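Local coordinates for protein putative oxidoreductase with NAD(P)-binding Rossmann-fold domain (Clostridium difficile, PDB 3UUW) that probably acts as an NAD(P)-dependent dehydrogenase of the Gfo/Idh/MocA family, binding its dinucleotide cofactor on an N-terminal Rossmann-fold domain, at residues Cys67-Leu72 with His275-Ile280; Val91-Asp96 with Leu118-Gly123. One frame throughout, in Å; residues are numbered along the deposited sequence. Where two conformers were deposited one is given.

Contact 1: Cys67-Leu72 with His275-Ile280; sequences CDCIFL and HFIDCI
C69 and F71 on strand 69-72 meet F276, I277 and I280 of helix 269-281, where a helix from late in the chain packs on one face of the parallel sheet of the Rossmann fold. The strand and helix segments run nearly antiparallel, with axes 162° apart and 10.7 Å from each other at closest approach. Side chains bridge that gap, and the contact across it is apolar. The two phenylalanines pair as an offset edge-to-face stack: the edge of F276 is turned to the face of F71, with planes at 78° and ring centroids 5.2 Å apart. F276 CG is anti to the backbone N (chi1 178°), with the ring turned to the strand; its CD2 comes 3.7 Å from F71 CZ. The two side chains pass one another in opposed directions. At the edge of the F71 ring, near its plane, the I277 methyl CD1 lies 4.2 Å from F71 CE1. C69 lies beside these rings. Its SG sits between the backbone N and carbonyl carbon and makes an oblique sulfur-aromatic contact with F276, 5.4 Å from the ring centroid. The same sulfur touches I277 CD1 at 3.9 Å. I70, between C69 and F71, points away from the helix and packs on L86 of helix 79-88, on the other side of the sheet. F71 also meets the ring of Y94, and I277 and I280 both rest on I7. Nearer the start of the strand I280 completes the contact: its CD1 lies over one face of the F276 ring, offset toward the rim, and reaches C69 CB at 3.6 Å.

Contact 2: Val91-Asp96 with Leu118-Gly123; sequences VHVYVD and LNLMVG
H92 receives a hydrogen bond from N119 at the start of a parallel strand pair, 92-95 with 120-122, joined by helix 103-116 in a right-handed beta-alpha-beta crossover of the Rossmann fold. From CB, 3.6 Å from N119 O, the side chain of H92 leaves with CG anti to its own carbonyl carbon (chi1 -56°). CG is 4.0 Å from N119 N, and the next ring atom, ND1, accepts the N119 N-H across 3.0 Å in a straight bond lying in the imidazole plane. With ND1 as acceptor, the imidazole proton is probably on NE2. CE1 and NE2, at the tip, lie under L118 CD2, which sits over the ring centre 3.9 Å from the centroid as a CH-pi contact. Beyond the histidine a ladder of backbone bonds takes over: V93 N to N119 O, M121 N to V93 O, V95 N to M121 O, and G123 N to V95 O, the last more bent at 143°. Y94 and M121 share the sheet face opposite V93, L120, V95 and V122. M121, extended throughout, brings SD to the edge of the Y94 ring, 4.0 Å from CD2, while Y94 OH lies 3.1 Å from G123 CA and hydrogen-bonds Y22 OH. At the carboxyl ends of the strands a water donates to both D96 OD1 and G123 O; D96 OD1 also pairs with Y22 and OD2 with H73. N119 ND2 is bound by I284 O. The Y94-M121 face lies against I272 of helix 269-281, the opposite face has V93 on L86 and V95 on H79 of helix 79-88, and strand 69-72 flanks 92-95 on its other side from 120-122.

Contacts 1 and 2 have centres 7 Å apart and share the five-stranded parallel sheet, ordered 33-38, 8-12, 69-72, 92-95, 120-122. Strand 69-72 comes first along the chain, then 92-95 and 120-122; helix 269-281 returns much later, after the eight-stranded mixed sheet, so contact 2 falls within the chain span that contact 1 bridges. The strands of the two contacts are joined directly, with probable hydrogen bonds from I70 N to H92 O and from L72 N to Y94 O. F276 bridges both, its CZ 3.4 Å from Y94 N. The late helix thus packs across both strands of a probable nucleotide-binding domain.

Contact 1: Cys67-Leu72 with His275-Ile280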
loop_
_atom_site.group_PDB
_atom_site.type_symbol
_atom_site.label_atom_id
_atom_site.label_comp_id
_atom_site.label_asym_id
_atom_site.label_seq_id
_atom_site.Cartn_x
_atom_site.Cartn_y
_atom_site.Cartn_z
ATOM N N CYS A 67 -40.640 -7.765 -27.267
ATOM C CA CYS A 67 -40.018 -7.495 -25.959
ATOM C C CYS A 67 -40.844 -6.556 -25.101
ATOM O O CYS A 67 -41.659 -5.788 -25.621
ATOM C CB CYS A 67 -38.637 -6.844 -26.173
ATOM S SG CYS A 67 -37.440 -7.914 -26.962
ATOM N N ASP A 68 -40.640 -6.623 -23.787
ATOM C CA ASP A 68 -41.229 -5.670 -22.848
ATOM C C ASP A 68 -40.226 -4.549 -22.547
ATOM O O ASP A 68 -40.613 -3.448 -22.133
ATOM C CB ASP A 68 -41.616 -6.367 -21.540
ATOM C CG ASP A 68 -42.611 -7.475 -21.738
ATOM O OD1 ASP A 68 -43.682 -7.199 -22.321
ATOM O OD2 ASP A 68 -42.362 -8.632 -21.283
ATOM N N CYS A 69 -38.940 -4.837 -22.757
ATOM C CA CYS A 69 -37.885 -3.874 -22.465
ATOM C C CYS A 69 -36.656 -4.149 -23.320
ATOM O O CYS A 69 -36.454 -5.270 -23.817
ATOM C CB CYS A 69 -37.521 -3.903 -20.983
ATOM S SG CYS A 69 -36.716 -5.431 -20.403
ATOM N N ILE A 70 -35.833 -3.117 -23.471
ATOM C CA ILE A 70 -34.645 -3.162 -24.293
ATOM C C ILE A 70 -33.479 -2.503 -23.576
ATOM O O ILE A 70 -33.634 -1.426 -22.987
ATOM C CB ILE A 70 -34.863 -2.388 -25.615
ATOM C CG1 ILE A 70 -35.986 -3.024 -26.457
ATOM C CG2 ILE A 70 -33.548 -2.261 -26.430
ATOM C CD1 ILE A 70 -35.611 -4.286 -27.177
ATOM N N PHE A 71 -32.325 -3.166 -23.638
ATOM C CA PHE A 71 -31.020 -2.590 -23.268
ATOM C C PHE A 71 -30.411 -2.084 -24.579
ATOM O O PHE A 71 -30.209 -2.850 -25.530
ATOM C CB PHE A 71 -30.103 -3.639 -22.599
ATOM C CG PHE A 71 -30.385 -3.847 -21.143
ATOM C CD1 PHE A 71 -31.456 -4.603 -20.726
ATOM C CD2 PHE A 71 -29.543 -3.308 -20.187
ATOM C CE1 PHE A 71 -31.714 -4.790 -19.389
ATOM C CE2 PHE A 71 -29.800 -3.492 -18.839
ATOM C CZ PHE A 71 -30.875 -4.223 -18.447
ATOM N N LEU A 72 -30.202 -0.775 -24.638
ATOM C CA LEU A 72 -29.687 -0.088 -25.817
ATOM C C LEU A 72 -28.256 0.409 -25.590
ATOM O O LEU A 72 -27.990 1.245 -24.720
ATOM C CB LEU A 72 -30.608 1.097 -26.136
ATOM C CG LEU A 72 -30.187 1.972 -27.287
ATOM C CD1 LEU A 72 -30.166 1.201 -28.595
ATOM C CD2 LEU A 72 -31.148 3.160 -27.379
ATOM N N HIS A 275 -31.605 -3.908 -11.239
ATOM C CA HIS A 275 -32.544 -2.959 -10.724
ATOM C C HIS A 275 -33.523 -2.518 -11.808
ATOM O O HIS A 275 -34.711 -2.424 -11.553
ATOM C CB HIS A 275 -31.816 -1.754 -10.140
ATOM C CG HIS A 275 -32.723 -0.788 -9.450
ATOM N ND1 HIS A 275 -33.550 -1.163 -8.411
ATOM C CD2 HIS A 275 -32.962 0.522 -9.671
ATOM C CE1 HIS A 275 -34.236 -0.111 -8.002
ATOM N NE2 HIS A 275 -33.891 0.925 -8.746
ATOM N N PHE A 276 -33.021 -2.245 -13.007
ATOM C CA PHE A 276 -33.882 -1.904 -14.150
ATOM C C PHE A 276 -34.979 -2.948 -14.323
ATOM O O PHE A 276 -36.156 -2.613 -14.457
ATOM C CB PHE A 276 -33.043 -1.768 -15.449
ATOM C CG PHE A 276 -33.844 -1.473 -16.684
ATOM C CD1 PHE A 276 -34.426 -0.217 -16.884
ATOM C CD2 PHE A 276 -34.010 -2.441 -17.663
ATOM C CE1 PHE A 276 -35.172 0.049 -18.043
ATOM C CE2 PHE A 276 -34.735 -2.165 -18.818
ATOM C CZ PHE A 276 -35.309 -0.919 -18.998
ATOM N N ILE A 277 -34.600 -4.217 -14.314
ATOM C CA ILE A 277 -35.570 -5.298 -14.459
ATOM C C ILE A 277 -36.521 -5.374 -13.263
ATOM O O ILE A 277 -37.723 -5.530 -13.440
ATOM C CB ILE A 277 -34.849 -6.637 -14.645
ATOM C CG1 ILE A 277 -34.005 -6.638 -15.915
ATOM C CG2 ILE A 277 -35.823 -7.821 -14.646
ATOM C CD1 ILE A 277 -34.817 -6.555 -17.220
ATOM N N ASP A 278 -35.976 -5.273 -12.060
ATOM C CA ASP A 278 -36.799 -5.345 -10.832
ATOM C C ASP A 278 -37.873 -4.278 -10.817
ATOM O O ASP A 278 -38.998 -4.529 -10.401
ATOM C CB ASP A 278 -35.932 -5.210 -9.570
ATOM C CG ASP A 278 -35.126 -6.466 -9.258
ATOM O OD1 ASP A 278 -35.444 -7.543 -9.787
ATOM O OD2 ASP A 278 -34.176 -6.367 -8.455
ATOM N N CYS A 279 -37.532 -3.086 -11.277
ATOM C CA CYS A 279 -38.487 -1.979 -11.302
ATOM C C CYS A 279 -39.645 -2.250 -12.260
ATOM O O CYS A 279 -40.802 -1.884 -11.972
ATOM C CB CYS A 279 -37.792 -0.662 -11.625
ATOM S SG CYS A 279 -36.777 -0.037 -10.265
ATOM N N ILE A 280 -39.342 -2.891 -13.384
ATOM C CA ILE A 280 -40.381 -3.311 -14.302
ATOM C C ILE A 280 -41.278 -4.337 -13.597
ATOM O O ILE A 280 -42.509 -4.242 -13.638
ATOM C CB ILE A 280 -39.789 -3.905 -15.584
ATOM C CG1 ILE A 280 -39.121 -2.787 -16.400
ATOM C CG2 ILE A 280 -40.888 -4.580 -16.421
ATOM C CD1 ILE A 280 -38.151 -3.259 -17.510
#

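Contact 2: Val91-Asp96 with Leu118-Gly123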
loop_
_atom_site.group_PDB
_atom_site.type_symbol
_atom_site.label_atom_id
_atom_site.label_comp_id
_atom_site.label_asym_id
_atom_site.label_seq_id
_atom_site.Cartn_x
_atom_site.Cartn_y
_atom_site.Cartn_z
ATOM N N VAL A 91 -42.022 -0.282 -25.229
ATOM C CA VAL A 91 -40.992 -0.992 -24.471
ATOM C C VAL A 91 -40.231 -0.042 -23.546
ATOM O O VAL A 91 -39.926 1.079 -23.922
ATOM C CB VAL A 91 -39.994 -1.745 -25.383
ATOM C CG1 VAL A 91 -40.740 -2.726 -26.320
ATOM C CG2 VAL A 91 -39.159 -0.794 -26.185
ATOM N N HIS A 92 -39.921 -0.525 -22.343
ATOM C CA HIS A 92 -39.066 0.198 -21.393
ATOM C C HIS A 92 -37.671 0.210 -21.979
ATOM O O HIS A 92 -37.271 -0.723 -22.701
ATOM C CB HIS A 92 -38.993 -0.499 -20.043
ATOM C CG HIS A 92 -40.316 -0.740 -19.401
ATOM N ND1 HIS A 92 -40.953 0.204 -18.623
ATOM C CD2 HIS A 92 -41.123 -1.821 -19.415
ATOM C CE1 HIS A 92 -42.089 -0.294 -18.178
ATOM N NE2 HIS A 92 -42.219 -1.520 -18.643
ATOM N N VAL A 93 -36.895 1.246 -21.672
ATOM C CA VAL A 93 -35.571 1.370 -22.270
ATOM C C VAL A 93 -34.500 1.705 -21.260
ATOM O O VAL A 93 -34.661 2.630 -20.462
ATOM C CB VAL A 93 -35.567 2.454 -23.337
ATOM C CG1 VAL A 93 -34.141 2.640 -23.932
ATOM C CG2 VAL A 93 -36.563 2.097 -24.434
ATOM N N TYR A 94 -33.465 0.878 -21.238
ATOM C CA TYR A 94 -32.220 1.187 -20.541
ATOM C C TYR A 94 -31.196 1.588 -21.597
ATOM O O TYR A 94 -30.996 0.872 -22.585
ATOM C CB TYR A 94 -31.712 -0.024 -19.770
ATOM C CG TYR A 94 -30.367 0.157 -19.096
ATOM C CD1 TYR A 94 -29.155 0.073 -19.825
ATOM C CD2 TYR A 94 -30.288 0.423 -17.724
ATOM C CE1 TYR A 94 -27.923 0.239 -19.193
ATOM C CE2 TYR A 94 -29.064 0.587 -17.089
ATOM C CZ TYR A 94 -27.888 0.499 -17.826
ATOM O OH TYR A 94 -26.681 0.657 -17.163
ATOM N N VAL A 95 -30.545 2.729 -21.412
ATOM C CA VAL A 95 -29.559 3.214 -22.398
ATOM C C VAL A 95 -28.298 3.702 -21.678
ATOM O O VAL A 95 -28.368 4.263 -20.584
ATOM C CB VAL A 95 -30.182 4.350 -23.300
ATOM C CG1 VAL A 95 -30.505 5.596 -22.461
ATOM C CG2 VAL A 95 -29.286 4.714 -24.407
ATOM N N ASP A 96 -27.137 3.479 -22.289
ATOM C CA ASP A 96 -25.907 4.060 -21.756
ATOM C C ASP A 96 -25.949 5.577 -21.830
ATOM O O ASP A 96 -26.685 6.165 -22.650
ATOM C CB ASP A 96 -24.691 3.532 -22.480
ATOM C CG ASP A 96 -24.329 2.148 -22.009
ATOM O OD1 ASP A 96 -24.078 1.967 -20.774
ATOM O OD2 ASP A 96 -24.303 1.246 -22.857
ATOM N N LEU A 118 -43.730 4.244 -19.217
ATOM C CA LEU A 118 -42.553 3.410 -19.410
ATOM C C LEU A 118 -41.343 4.005 -18.698
ATOM O O LEU A 118 -41.245 5.223 -18.526
ATOM C CB LEU A 118 -42.237 3.305 -20.898
ATOM C CG LEU A 118 -43.307 2.641 -21.750
ATOM C CD1 LEU A 118 -42.969 2.832 -23.236
ATOM C CD2 LEU A 118 -43.459 1.155 -21.403
ATOM N N ASN A 119 -40.434 3.138 -18.267
ATOM C CA ASN A 119 -39.206 3.566 -17.633
ATOM C C ASN A 119 -38.141 3.781 -18.692
ATOM O O ASN A 119 -37.936 2.925 -19.577
ATOM C CB ASN A 119 -38.702 2.518 -16.637
ATOM C CG ASN A 119 -39.593 2.393 -15.422
ATOM O OD1 ASN A 119 -40.217 3.376 -14.998
ATOM N ND2 ASN A 119 -39.653 1.184 -14.843
ATOM N N LEU A 120 -37.536 4.955 -18.637
ATOM C CA LEU A 120 -36.403 5.317 -19.497
ATOM C C LEU A 120 -35.291 5.599 -18.512
ATOM O O LEU A 120 -35.359 6.591 -17.784
ATOM C CB LEU A 120 -36.740 6.563 -20.333
ATOM C CG LEU A 120 -35.620 7.148 -21.198
ATOM C CD1 LEU A 120 -35.073 6.128 -22.164
ATOM C CD2 LEU A 120 -36.143 8.415 -21.940
ATOM N N MET A 121 -34.319 4.686 -18.435
ATOM C CA MET A 121 -33.229 4.775 -17.463
ATOM C C MET A 121 -31.885 4.935 -18.161
ATOM O O MET A 121 -31.600 4.228 -19.138
ATOM C CB MET A 121 -33.181 3.502 -16.635
ATOM C CG MET A 121 -32.259 3.548 -15.443
ATOM S SD MET A 121 -32.298 1.949 -14.596
ATOM C CE MET A 121 -31.301 2.355 -13.146
ATOM N N VAL A 122 -31.045 5.827 -17.627
ATOM C CA VAL A 122 -29.694 6.046 -18.133
ATOM C C VAL A 122 -28.709 5.317 -17.229
ATOM O O VAL A 122 -28.821 5.338 -15.990
ATOM C CB VAL A 122 -29.358 7.546 -18.240
ATOM C CG1 VAL A 122 -27.907 7.751 -18.622
ATOM C CG2 VAL A 122 -30.330 8.221 -19.269
ATOM N N GLY A 123 -27.727 4.676 -17.870
ATOM C CA GLY A 123 -26.791 3.789 -17.201
ATOM C C GLY A 123 -25.663 4.426 -16.431
ATOM O O GLY A 123 -24.453 4.265 -16.781
HETATM O O HOH W 1 -23.639 4.172 -19.389
#